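Local coordinates for probable 3-hydroxybutyryl-CoA dehydrogenase (Escherichia coli, PDB 3MOG), which catalyses the NAD-dependent oxidation of 3-hydroxyadipyl-CoA to 3-oxoadipyl-CoA in phenylacetate degradation, at residues C[179-184]-C[415-420]; C[189-194]-C[421-426]; C[367-372]-C[379-384]. All blocks are in the same frame, centred on the assembly; numbering follows the deposited sequence.

Contact 1: C[179-184]-C[415-420]; sequences QPVRCH and IDTAMR
Strand 179-184 runs past helix segment 415-420 with the two axes 8.6 Å apart at closest approach and their N-to-C directions 126° apart, and Val181 and Ala418 come nearest, 6.8 Å between their CA atoms. Val181 carries the strand's side of the contact. Its CG1 lies 3.9 Å from Thr417 CG2 and equally close to Thr417 CB, and the two side chains lie alongside each other, pointing opposite ways. CG1 also comes within 4.2 Å of Ala418 N, while Val181 CG2 faces Ala418 CB at 4.2 Å. Gln179 adds the aliphatic part of its chain. Its CG sits 3.8 Å from Thr417 CG2, with the glutamine chain set crosswise to the threonine. Thr417 offers only carbon here: chi1 of -61°, measured to OG1, puts OG1 beside the backbone N and CG2 opposite that N, toward the strand. OG1 bonds to the carbonyl O of Gln413, one turn back in the helix. No hydrogen bond joins the two segments. Within the strand, Arg182 N bonds to Asp414 OD2, just before the helix segment, so a polar tie lies beside the apolar patch. Strand 179-184 is an outermost strand of the eight-stranded sheet within this chain, paired in parallel with strand 152-157. Its Pro180 and Arg182 touch helix 163-175. Helix 412-422 belongs to the second C-terminal domain. The arrangement is an interdomain helix-on-strand packing, in which a helix packs against the edge strand of the NAD-binding Rossmann domain.

Contact 2: C[189-194]-C[421-426]; sequences FIVNRV and LGVNYP
This contact joins two 3-hydroxyacyl-CoA dehydrogenase C-terminal domains of one chain, near helix 191-194 and in segment 421-426, which leads on from helix 412-422. Val191 meets Gly422 and Val423 there. The Val191 and Val423 side chains pass side by side, each heading toward the other's backbone, and their CG1 atoms are 3.9 Å apart. On Val191, CG1 stands anti to the backbone N (chi1 -179°), which leaves CG2 for the glycine. That methyl is 4.5 Å from Gly422 CA, and the CA atoms of the two residues are 6.5 Å apart. Gly422 has no side chain, and the methyl takes the side of its CA on which one would have pointed. Val423 also packs within its own segment: its CG2 sits 3.6 Å above one face of the Tyr425 ring, toward the rim. The same ring makes an edge-to-face contact with Phe226. Val191 further touches Ala418 of the helix and Leu152 of the sheet. Its backbone N, like that of Ile190, bonds to Glu154 OE2, so one carboxylate oxygen receives two N-H groups. Across the segments there is no hydrogen bond and no salt bridge. The contact is slight and apolar, made by methyl groups and glycine backbone, consistent with van der Waals packing at a partly buried seam.

Contact 3: C[367-372]-C[379-384]; sequences KAIYYL and VLQIAD
Val379 presents its two methyl groups to the helix, where they overlap Leu372 and Ile369. CG2 is 3.8 Å from Leu372 CB and 4.1 Å from the carbonyl O of Ile369, so it sits against both a side chain and the backbone of the helix. CG1, anti to the backbone N (chi1 -176°), lies 4.4 Å from Ile369 CG2. One valine thus touches two helix residues a turn apart. Gln381 marks the edge of the patch: its OE1 comes within 4.4 Å of Ile369 CD1, a loose approach of an amide oxygen to a methyl and not a bond. The axes of the short segments are 9.8 Å apart at their nearest, and their directions differ by 149°. Strand 351-356, helix 362-373 and strand 378-381 form a beta-alpha-beta unit of the reduced Rossmann-fold domain, and this contact holds its helix against its second strand. Ile354 of the first strand touches Ile369, Leu372 and Val379, so the two strands share one apolar layer beneath the helix. Leu372 also reaches Ile344 of strand 341-345. Ile369, Leu372 and Val379 are buried, while Gln381 is exposed. No hydrogen bond crosses between the segments. Val379 methyls meet a leucine CB, an isoleucine methyl and a backbone oxygen, so the contact is mainly apolar and van der Waals in kind, consistent with burial of apolar surface as the source of cohesion here.

Contacts 1 and 2 are neighbours, with centres 8 Å apart. Both use helix 412-422, and the strand of contact 1 leads along the chain to the helix of contact 2. They touch directly, for example through a probable hydrogen bond from Tyr425 N to Met419 O. Both are partly buried and join different domains. Contact 3 is buried but local: it lies within one small domain, with its centre 38 Å from that of contact 1 and 32 Å from that of contact 2. All three are apolar. Contact 1 uses a threonine methyl, contact 2 a valine pair beside a glycine, and contact 3 a valine set against isoleucine and leucine.

Contact 1: C[179-184]-C[415-420]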
# COMPACT_ATOMS: atom_id res chain seq x y z
N GLN C 179 21.52 -28.42 -10.40
CA GLN C 179 21.23 -28.45 -8.99
C GLN C 179 19.80 -27.97 -8.78
O GLN C 179 19.52 -26.77 -8.87
CB GLN C 179 22.21 -27.55 -8.22
CG GLN C 179 22.15 -27.71 -6.70
CD GLN C 179 22.33 -29.15 -6.25
OE1 GLN C 179 23.32 -29.80 -6.59
NE2 GLN C 179 21.35 -29.67 -5.50
N PRO C 180 18.88 -28.90 -8.52
CA PRO C 180 17.51 -28.49 -8.25
C PRO C 180 17.36 -27.93 -6.83
O PRO C 180 18.08 -28.34 -5.91
CB PRO C 180 16.72 -29.79 -8.39
CG PRO C 180 17.72 -30.87 -8.01
CD PRO C 180 19.06 -30.36 -8.42
N VAL C 181 16.45 -26.97 -6.69
CA VAL C 181 15.97 -26.50 -5.40
C VAL C 181 14.44 -26.51 -5.48
O VAL C 181 13.88 -26.26 -6.54
CB VAL C 181 16.51 -25.08 -5.04
CG1 VAL C 181 18.00 -25.12 -4.73
CG2 VAL C 181 16.21 -24.03 -6.15
N ARG C 182 13.77 -26.85 -4.39
CA ARG C 182 12.30 -26.90 -4.36
C ARG C 182 11.73 -25.64 -3.75
O ARG C 182 12.31 -25.10 -2.81
CB ARG C 182 11.81 -28.09 -3.55
CG ARG C 182 12.49 -29.39 -3.92
CD ARG C 182 12.83 -30.18 -2.67
NE ARG C 182 13.60 -31.36 -3.02
CZ ARG C 182 13.10 -32.59 -3.05
NH1 ARG C 182 11.83 -32.81 -2.72
NH2 ARG C 182 13.88 -33.61 -3.41
N CYS C 183 10.61 -25.18 -4.29
CA CYS C 183 9.88 -24.05 -3.76
C CYS C 183 8.43 -24.12 -4.20
O CYS C 183 8.11 -24.79 -5.17
CB CYS C 183 10.51 -22.72 -4.20
SG CYS C 183 10.29 -22.31 -5.92
N HIS C 184 7.55 -23.43 -3.47
CA HIS C 184 6.13 -23.36 -3.81
C HIS C 184 5.93 -22.26 -4.83
O HIS C 184 6.82 -21.44 -5.05
CB HIS C 184 5.29 -23.10 -2.56
CG HIS C 184 3.85 -23.51 -2.71
ND1 HIS C 184 3.47 -24.83 -2.80
CD2 HIS C 184 2.72 -22.78 -2.78
CE1 HIS C 184 2.16 -24.90 -2.93
NE2 HIS C 184 1.67 -23.67 -2.91
N ILE C 415 17.34 -22.08 -0.19
CA ILE C 415 17.44 -20.63 -0.33
C ILE C 415 18.91 -20.23 -0.51
O ILE C 415 19.23 -19.45 -1.41
CB ILE C 415 16.75 -19.90 0.86
CG1 ILE C 415 15.24 -20.20 0.85
CG2 ILE C 415 17.00 -18.38 0.80
CD1 ILE C 415 14.45 -19.66 2.05
N ASP C 416 19.81 -20.79 0.30
CA ASP C 416 21.25 -20.51 0.15
C ASP C 416 21.75 -20.94 -1.23
O ASP C 416 22.38 -20.16 -1.94
CB ASP C 416 22.07 -21.19 1.26
CG ASP C 416 22.00 -20.46 2.60
OD1 ASP C 416 21.61 -19.27 2.63
OD2 ASP C 416 22.33 -21.09 3.63
N THR C 417 21.44 -22.17 -1.62
CA THR C 417 21.88 -22.73 -2.89
C THR C 417 21.40 -21.88 -4.06
O THR C 417 22.20 -21.52 -4.93
CB THR C 417 21.41 -24.16 -3.05
OG1 THR C 417 21.99 -24.95 -2.00
CG2 THR C 417 21.83 -24.73 -4.39
N ALA C 418 20.11 -21.54 -4.05
CA ALA C 418 19.53 -20.70 -5.10
C ALA C 418 20.26 -19.39 -5.33
O ALA C 418 20.48 -18.98 -6.46
CB ALA C 418 18.05 -20.46 -4.83
N MET C 419 20.63 -18.72 -4.24
CA MET C 419 21.31 -17.45 -4.34
C MET C 419 22.78 -17.63 -4.78
O MET C 419 23.32 -16.79 -5.51
CB MET C 419 21.16 -16.65 -3.04
CG MET C 419 19.69 -16.42 -2.60
SD MET C 419 18.48 -16.14 -3.92
CE MET C 419 18.95 -14.51 -4.43
N ARG C 420 23.43 -18.70 -4.35
CA ARG C 420 24.78 -19.02 -4.82
C ARG C 420 24.81 -19.36 -6.31
O ARG C 420 25.69 -18.91 -7.04
CB ARG C 420 25.38 -20.18 -4.03
CG ARG C 420 26.46 -19.78 -3.05
CD ARG C 420 27.03 -21.02 -2.37
NE ARG C 420 26.06 -21.59 -1.43
CZ ARG C 420 25.54 -22.81 -1.51
NH1 ARG C 420 25.87 -23.63 -2.50
NH2 ARG C 420 24.68 -23.21 -0.58

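Contact 2: C[189-194]-C[421-426]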
# COMPACT_ATOMS: atom_id res chain seq x y z
N PHE C 189 9.38 -16.81 -6.90
CA PHE C 189 9.95 -18.08 -6.39
C PHE C 189 10.95 -17.85 -5.24
O PHE C 189 10.58 -17.28 -4.21
CB PHE C 189 10.50 -18.95 -7.54
CG PHE C 189 9.51 -19.20 -8.67
CD1 PHE C 189 8.13 -19.29 -8.43
CD2 PHE C 189 9.97 -19.38 -9.97
CE1 PHE C 189 7.23 -19.52 -9.46
CE2 PHE C 189 9.08 -19.63 -11.01
CZ PHE C 189 7.71 -19.69 -10.76
N ILE C 190 12.20 -18.28 -5.40
CA ILE C 190 13.27 -17.91 -4.46
C ILE C 190 14.10 -16.77 -5.05
O ILE C 190 14.14 -15.66 -4.49
CB ILE C 190 14.23 -19.06 -4.13
CG1 ILE C 190 13.50 -20.29 -3.60
CG2 ILE C 190 15.28 -18.63 -3.10
CD1 ILE C 190 14.42 -21.52 -3.63
N VAL C 191 14.75 -17.04 -6.18
CA VAL C 191 15.75 -16.13 -6.75
C VAL C 191 15.21 -14.73 -7.08
O VAL C 191 15.77 -13.75 -6.63
CB VAL C 191 16.46 -16.74 -7.99
CG1 VAL C 191 17.49 -15.77 -8.53
CG2 VAL C 191 17.12 -18.07 -7.65
N ASN C 192 14.14 -14.64 -7.85
CA ASN C 192 13.58 -13.33 -8.23
C ASN C 192 13.02 -12.56 -7.04
O ASN C 192 12.94 -11.34 -7.07
CB ASN C 192 12.49 -13.47 -9.30
CG ASN C 192 13.03 -13.54 -10.71
OD1 ASN C 192 14.17 -13.18 -10.98
ND2 ASN C 192 12.18 -13.98 -11.63
N ARG C 193 12.62 -13.27 -6.00
CA ARG C 193 12.10 -12.65 -4.78
C ARG C 193 13.22 -12.14 -3.87
O ARG C 193 13.19 -10.99 -3.46
CB ARG C 193 11.21 -13.64 -4.02
CG ARG C 193 10.61 -13.09 -2.75
CD ARG C 193 10.44 -14.20 -1.75
NE ARG C 193 9.74 -13.80 -0.53
CZ ARG C 193 8.61 -14.35 -0.10
NH1 ARG C 193 8.02 -15.28 -0.82
NH2 ARG C 193 8.04 -13.93 1.03
N VAL C 194 14.19 -13.00 -3.58
CA VAL C 194 15.26 -12.67 -2.62
C VAL C 194 16.27 -11.66 -3.19
O VAL C 194 16.80 -10.85 -2.45
CB VAL C 194 15.95 -13.96 -2.08
CG1 VAL C 194 17.12 -13.66 -1.14
CG2 VAL C 194 14.92 -14.82 -1.39
N LEU C 421 23.84 -20.15 -6.78
CA LEU C 421 23.88 -20.61 -8.17
C LEU C 421 23.11 -19.74 -9.16
O LEU C 421 23.59 -19.51 -10.26
CB LEU C 421 23.47 -22.09 -8.24
CG LEU C 421 24.44 -23.02 -7.49
CD1 LEU C 421 24.00 -24.46 -7.55
CD2 LEU C 421 25.90 -22.90 -7.99
N GLY C 422 21.95 -19.23 -8.76
CA GLY C 422 21.13 -18.43 -9.66
C GLY C 422 21.66 -17.03 -9.95
O GLY C 422 21.48 -16.52 -11.05
N VAL C 423 22.30 -16.42 -8.95
CA VAL C 423 22.78 -15.05 -9.09
C VAL C 423 24.17 -14.86 -8.52
O VAL C 423 24.60 -13.72 -8.32
CB VAL C 423 21.81 -14.03 -8.42
CG1 VAL C 423 20.63 -13.65 -9.34
CG2 VAL C 423 21.32 -14.57 -7.11
N ASN C 424 24.87 -15.96 -8.25
CA ASN C 424 26.29 -15.94 -7.85
C ASN C 424 26.68 -15.04 -6.68
O ASN C 424 27.70 -14.34 -6.74
CB ASN C 424 27.19 -15.70 -9.06
CG ASN C 424 27.61 -16.99 -9.73
OD1 ASN C 424 28.54 -17.66 -9.28
ND2 ASN C 424 26.92 -17.34 -10.81
N TYR C 425 25.87 -15.05 -5.62
CA TYR C 425 26.15 -14.29 -4.40
C TYR C 425 27.29 -15.03 -3.69
O TYR C 425 27.34 -16.25 -3.76
CB TYR C 425 24.90 -14.20 -3.52
CG TYR C 425 23.83 -13.22 -4.00
CD1 TYR C 425 23.96 -12.56 -5.22
CD2 TYR C 425 22.69 -12.96 -3.24
CE1 TYR C 425 22.98 -11.65 -5.66
CE2 TYR C 425 21.71 -12.06 -3.67
CZ TYR C 425 21.86 -11.42 -4.89
OH TYR C 425 20.91 -10.54 -5.34
N PRO C 426 28.20 -14.29 -3.02
CA PRO C 426 29.40 -14.95 -2.46
C PRO C 426 29.10 -15.84 -1.26
O PRO C 426 29.93 -16.65 -0.88
CB PRO C 426 30.30 -13.78 -2.07
CG PRO C 426 29.32 -12.66 -1.75
CD PRO C 426 28.21 -12.84 -2.76

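Contact 3: C[367-372]-C[379-384]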
# COMPACT_ATOMS: atom_id res chain seq x y z
N LYS C 367 42.97 11.70 9.48
CA LYS C 367 43.54 10.66 10.38
C LYS C 367 42.93 9.27 10.14
O LYS C 367 43.65 8.27 10.05
CB LYS C 367 43.40 11.05 11.85
CG LYS C 367 44.34 12.14 12.33
CD LYS C 367 44.04 12.52 13.77
CE LYS C 367 44.97 13.62 14.27
NZ LYS C 367 44.80 13.87 15.73
N ALA C 368 41.59 9.23 10.05
CA ALA C 368 40.86 7.99 9.80
C ALA C 368 41.11 7.44 8.40
O ALA C 368 41.25 6.23 8.24
CB ALA C 368 39.37 8.20 10.04
N ILE C 369 41.19 8.33 7.40
CA ILE C 369 41.46 7.91 6.02
C ILE C 369 42.86 7.30 5.93
O ILE C 369 43.04 6.25 5.29
CB ILE C 369 41.29 9.08 4.99
CG1 ILE C 369 39.84 9.55 4.95
CG2 ILE C 369 41.76 8.67 3.58
CD1 ILE C 369 39.59 10.82 4.13
N TYR C 370 43.83 7.95 6.58
CA TYR C 370 45.22 7.48 6.62
C TYR C 370 45.29 6.08 7.21
O TYR C 370 45.84 5.17 6.58
CB TYR C 370 46.14 8.45 7.40
CG TYR C 370 47.57 7.93 7.56
CD1 TYR C 370 48.51 8.10 6.53
CD2 TYR C 370 47.97 7.25 8.71
CE1 TYR C 370 49.82 7.61 6.66
CE2 TYR C 370 49.26 6.75 8.85
CZ TYR C 370 50.19 6.94 7.82
OH TYR C 370 51.47 6.44 7.97
N TYR C 371 44.74 5.91 8.41
CA TYR C 371 44.71 4.62 9.10
C TYR C 371 44.22 3.48 8.21
O TYR C 371 44.80 2.40 8.21
CB TYR C 371 43.86 4.70 10.37
CG TYR C 371 43.62 3.36 11.01
CD1 TYR C 371 42.37 2.73 10.94
CD2 TYR C 371 44.66 2.69 11.66
CE1 TYR C 371 42.15 1.49 11.53
CE2 TYR C 371 44.46 1.44 12.25
CZ TYR C 371 43.21 0.85 12.18
OH TYR C 371 43.01 -0.38 12.76
N LEU C 372 43.15 3.75 7.47
CA LEU C 372 42.52 2.75 6.62
C LEU C 372 43.39 2.38 5.43
O LEU C 372 43.53 1.19 5.11
CB LEU C 372 41.15 3.23 6.14
CG LEU C 372 40.05 3.30 7.20
CD1 LEU C 372 38.82 4.02 6.67
CD2 LEU C 372 39.70 1.90 7.68
N VAL C 379 39.75 3.64 0.04
CA VAL C 379 38.74 4.43 0.74
C VAL C 379 37.93 5.30 -0.22
O VAL C 379 38.48 6.20 -0.85
CB VAL C 379 39.39 5.35 1.80
CG1 VAL C 379 38.34 6.10 2.60
CG2 VAL C 379 40.28 4.55 2.73
N LEU C 380 36.63 5.02 -0.33
CA LEU C 380 35.70 5.87 -1.11
C LEU C 380 34.81 6.66 -0.17
O LEU C 380 34.22 6.10 0.74
CB LEU C 380 34.83 5.03 -2.04
CG LEU C 380 35.50 4.27 -3.17
CD1 LEU C 380 34.53 3.29 -3.76
CD2 LEU C 380 36.00 5.22 -4.25
N GLN C 381 34.71 7.97 -0.40
CA GLN C 381 33.90 8.82 0.48
C GLN C 381 32.53 9.11 -0.11
O GLN C 381 32.42 9.56 -1.26
CB GLN C 381 34.63 10.12 0.81
CG GLN C 381 34.04 10.84 2.00
CD GLN C 381 34.88 12.01 2.49
OE1 GLN C 381 35.99 12.26 2.02
NE2 GLN C 381 34.34 12.74 3.47
N ILE C 382 31.48 8.86 0.68
CA ILE C 382 30.09 9.07 0.22
C ILE C 382 29.31 9.93 1.21
O ILE C 382 29.86 10.37 2.21
CB ILE C 382 29.37 7.72 -0.02
CG1 ILE C 382 29.21 6.93 1.28
CG2 ILE C 382 30.14 6.87 -1.05
CD1 ILE C 382 28.43 5.59 1.11
N ALA C 383 28.02 10.17 0.95
CA ALA C 383 27.20 10.93 1.90
C ALA C 383 26.95 10.14 3.20
O ALA C 383 27.11 8.92 3.24
CB ALA C 383 25.90 11.37 1.26
N ASP C 384 26.61 10.86 4.26
CA ASP C 384 26.34 10.31 5.59
C ASP C 384 24.94 9.66 5.60
O ASP C 384 23.97 10.21 6.12
CB ASP C 384 26.49 11.42 6.64
CG ASP C 384 26.61 10.88 8.06
OD1 ASP C 384 26.76 9.66 8.26
OD2 ASP C 384 26.57 11.70 9.00